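Local coordinates for protein octaprenyl Pyrophosphate Synthase (Helicobacter pylori, PDB 3TC1) that probably condenses isopentenyl pyrophosphate with an allylic prenyl pyrophosphate, extending the chain to the C40 product octaprenyl pyrophosphate in a magnesium-dependent reaction, at residues A8-I13 and L60-T64. Residues are numbered along the deposited sequence; the frame is centred on the assembly and turned at random.
Sequences AIQNKI and LNLCT
Ile9 packs against Cys63, and Lys12 against Asn61, where the N-terminal helix 3-18 crosses the long helix 53-80 of this all-helical prenyl synthase, the two segment axes passing 9.1 Å apart at -64°. The tight half is mostly apolar. Ile9 CD1 presses on Cys63 CB at 3.4 Å, closer than carbons usually pack, while its CG2 branch lies 3.7 Å from Thr64 OG1, the one polar side-chain atom here. Ser40 of helix 38-44 touches both Ile9 and Cys63 and helps enclose this half. Beside it, Ile13 CG1 meets Thr64 CG2 at 3.6 Å. The Thr64 hydroxyl, lying against the Lys12 chain, is satisfied within its own helix: Thr64 OG1 donates to Leu60 O (2.8 Å), reaching it from the face of the carbonyl plane opposite Thr64 N.

Looser is the end where Ala8 CB only brushes Leu60 CD1 at 4.3 Å. The lysine side is partly exposed yet close-packed: Lys12 stretches over Thr64 and Leu60, then bends at its last torsion (chi4 -64°), which brings NZ to Asn61 OD1 at 2.9 Å, tilted 21° from the carbonyl plane. Asp57, one turn before Asn61, forms a salt bridge with the same NZ. Apolar packing is thus joined to a doubly held lysine at the partly exposed edge, its charge probably balanced by Asp57.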
ATOM      1  N   ALA B   8      11.339  20.987   9.134  1.00 21.42           N
ATOM      2  CA  ALA B   8      12.163  20.543   8.014  1.00 20.72           C
ATOM      3  C   ALA B   8      11.639  19.207   7.482  1.00 20.01           C
ATOM      4  O   ALA B   8      11.713  18.942   6.290  1.00 19.46           O
ATOM      5  CB  ALA B   8      13.623  20.408   8.453  1.00 23.25           C
ATOM      6  N   ILE B   9      11.117  18.370   8.373  1.00 18.42           N
ATOM      7  CA  ILE B   9      10.563  17.069   7.976  1.00 18.24           C
ATOM      8  C   ILE B   9       9.258  17.299   7.212  1.00 19.44           C
ATOM      9  O   ILE B   9       8.974  16.635   6.214  1.00 19.35           O
ATOM     10  CB  ILE B   9      10.302  16.187   9.221  1.00 20.06           C
ATOM     11  CG1 ILE B   9      11.641  15.823   9.873  1.00 18.31           C
ATOM     12  CG2 ILE B   9       9.527  14.925   8.834  1.00 18.97           C
ATOM     13  CD1 ILE B   9      11.514  15.222  11.253  1.00 13.91           C
ATOM     14  N   GLN B  10       8.469  18.252   7.691  1.00 19.97           N
ATOM     15  CA  GLN B  10       7.203  18.610   7.061  1.00 21.30           C
ATOM     16  C   GLN B  10       7.496  19.065   5.625  1.00 20.99           C
ATOM     17  O   GLN B  10       6.798  18.690   4.675  1.00 19.94           O
ATOM     18  CB  GLN B  10       6.555  19.744   7.859  1.00 41.22           C
ATOM     19  CG  GLN B  10       5.224  20.245   7.339  1.00 48.08           C
ATOM     20  CD  GLN B  10       4.710  21.434   8.141  1.00 52.37           C
ATOM     21  OE1 GLN B  10       4.569  21.361   9.364  1.00 54.39           O
ATOM     22  NE2 GLN B  10       4.428  22.536   7.453  1.00 54.56           N
ATOM     23  N   ASN B  11       8.539  19.874   5.468  1.00 16.17           N
ATOM     24  CA  ASN B  11       8.914  20.364   4.151  1.00 17.60           C
ATOM     25  C   ASN B  11       9.503  19.278   3.247  1.00 16.87           C
ATOM     26  O   ASN B  11       9.344  19.334   2.024  1.00 16.98           O
ATOM     27  CB  ASN B  11       9.877  21.546   4.284  1.00 27.36           C
ATOM     28  CG  ASN B  11       9.190  22.790   4.827  1.00 30.95           C
ATOM     29  OD1 ASN B  11       8.029  23.057   4.506  1.00 33.94           O
ATOM     30  ND2 ASN B  11       9.902  23.560   5.639  1.00 32.82           N
ATOM     31  N   LYS B  12      10.177  18.293   3.834  1.00 17.76           N
ATOM     32  CA  LYS B  12      10.740  17.196   3.046  1.00 19.21           C
ATOM     33  C   LYS B  12       9.606  16.363   2.455  1.00 18.78           C
ATOM     34  O   LYS B  12       9.672  15.931   1.300  1.00 18.36           O
ATOM     35  CB  LYS B  12      11.634  16.298   3.908  1.00 23.41           C
ATOM     36  CG  LYS B  12      13.047  16.823   4.100  1.00 29.46           C
ATOM     37  CD  LYS B  12      13.915  15.826   4.864  1.00 32.22           C
ATOM     38  CE  LYS B  12      15.381  16.249   4.863  1.00 34.13           C
ATOM     39  NZ  LYS B  12      15.955  16.249   3.485  1.00 34.23           N
ATOM     40  N   ILE B  13       8.572  16.132   3.256  1.00 15.47           N
ATOM     41  CA  ILE B  13       7.409  15.377   2.804  1.00 16.89           C
ATOM     42  C   ILE B  13       6.796  16.091   1.600  1.00 16.98           C
ATOM     43  O   ILE B  13       6.465  15.463   0.593  1.00 15.86           O
ATOM     44  CB  ILE B  13       6.341  15.271   3.914  1.00 19.30           C
ATOM     45  CG1 ILE B  13       6.890  14.472   5.095  1.00 20.23           C
ATOM     46  CG2 ILE B  13       5.084  14.606   3.371  1.00 21.62           C
ATOM     47  CD1 ILE B  13       5.959  14.445   6.307  1.00 22.52           C
ATOM     48  N   LEU B  60      16.869  13.176   9.098  1.00 19.53           N
ATOM     49  CA  LEU B  60      15.619  13.839   8.768  1.00 20.89           C
ATOM     50  C   LEU B  60      14.920  13.034   7.670  1.00 21.15           C
ATOM     51  O   LEU B  60      13.691  12.931   7.652  1.00 20.38           O
ATOM     52  CB  LEU B  60      15.887  15.272   8.309  1.00 21.07           C
ATOM     53  CG  LEU B  60      16.528  16.141   9.400  1.00 22.86           C
ATOM     54  CD1 LEU B  60      16.830  17.527   8.852  1.00 25.50           C
ATOM     55  CD2 LEU B  60      15.602  16.228  10.600  1.00 20.71           C
ATOM     56  N   ASN B  61      15.706  12.457   6.760  1.00 17.12           N
ATOM     57  CA  ASN B  61      15.134  11.642   5.690  1.00 17.47           C
ATOM     58  C   ASN B  61      14.463  10.418   6.289  1.00 15.34           C
ATOM     59  O   ASN B  61      13.393  10.005   5.839  1.00 14.08           O
ATOM     60  CB  ASN B  61      16.206  11.184   4.693  1.00 17.30           C
ATOM     61  CG  ASN B  61      16.620  12.278   3.739  1.00 21.00           C
ATOM     62  OD1 ASN B  61      15.970  13.316   3.656  1.00 22.99           O
ATOM     63  ND2 ASN B  61      17.703  12.048   2.998  1.00 21.29           N
ATOM     64  N   LEU B  62      15.099   9.831   7.297  1.00 14.12           N
ATOM     65  CA  LEU B  62      14.545   8.655   7.954  1.00 14.43           C
ATOM     66  C   LEU B  62      13.220   8.988   8.629  1.00 16.21           C
ATOM     67  O   LEU B  62      12.267   8.198   8.578  1.00 15.81           O
ATOM     68  CB  LEU B  62      15.527   8.105   8.995  1.00 13.61           C
ATOM     69  CG  LEU B  62      15.087   6.804   9.682  1.00 15.36           C
ATOM     70  CD1 LEU B  62      14.906   5.717   8.638  1.00 17.41           C
ATOM     71  CD2 LEU B  62      16.138   6.365  10.703  1.00 16.38           C
ATOM     72  N   CYS B  63      13.167  10.149   9.279  1.00 18.10           N
ATOM     73  CA  CYS B  63      11.949  10.591   9.953  1.00 17.01           C
ATOM     74  C   CYS B  63      10.854  10.826   8.916  1.00 17.13           C
ATOM     75  O   CYS B  63       9.681  10.552   9.158  1.00 15.53           O
ATOM     76  CB  CYS B  63      12.202  11.888  10.728  1.00 18.05           C
ATOM     77  SG  CYS B  63      13.241  11.709  12.201  1.00 20.62           S
ATOM     78  N   THR B  64      11.246  11.336   7.756  1.00 15.41           N
ATOM     79  CA  THR B  64      10.292  11.601   6.692  1.00 15.78           C
ATOM     80  C   THR B  64       9.679  10.285   6.217  1.00 15.21           C
ATOM     81  O   THR B  64       8.468  10.191   6.024  1.00 15.80           O
ATOM     82  CB  THR B  64      10.974  12.331   5.519  1.00 17.66           C
ATOM     83  OG1 THR B  64      11.540  13.556   5.998  1.00 18.89           O
ATOM     84  CG2 THR B  64       9.963  12.650   4.424  1.00 18.65           C
TER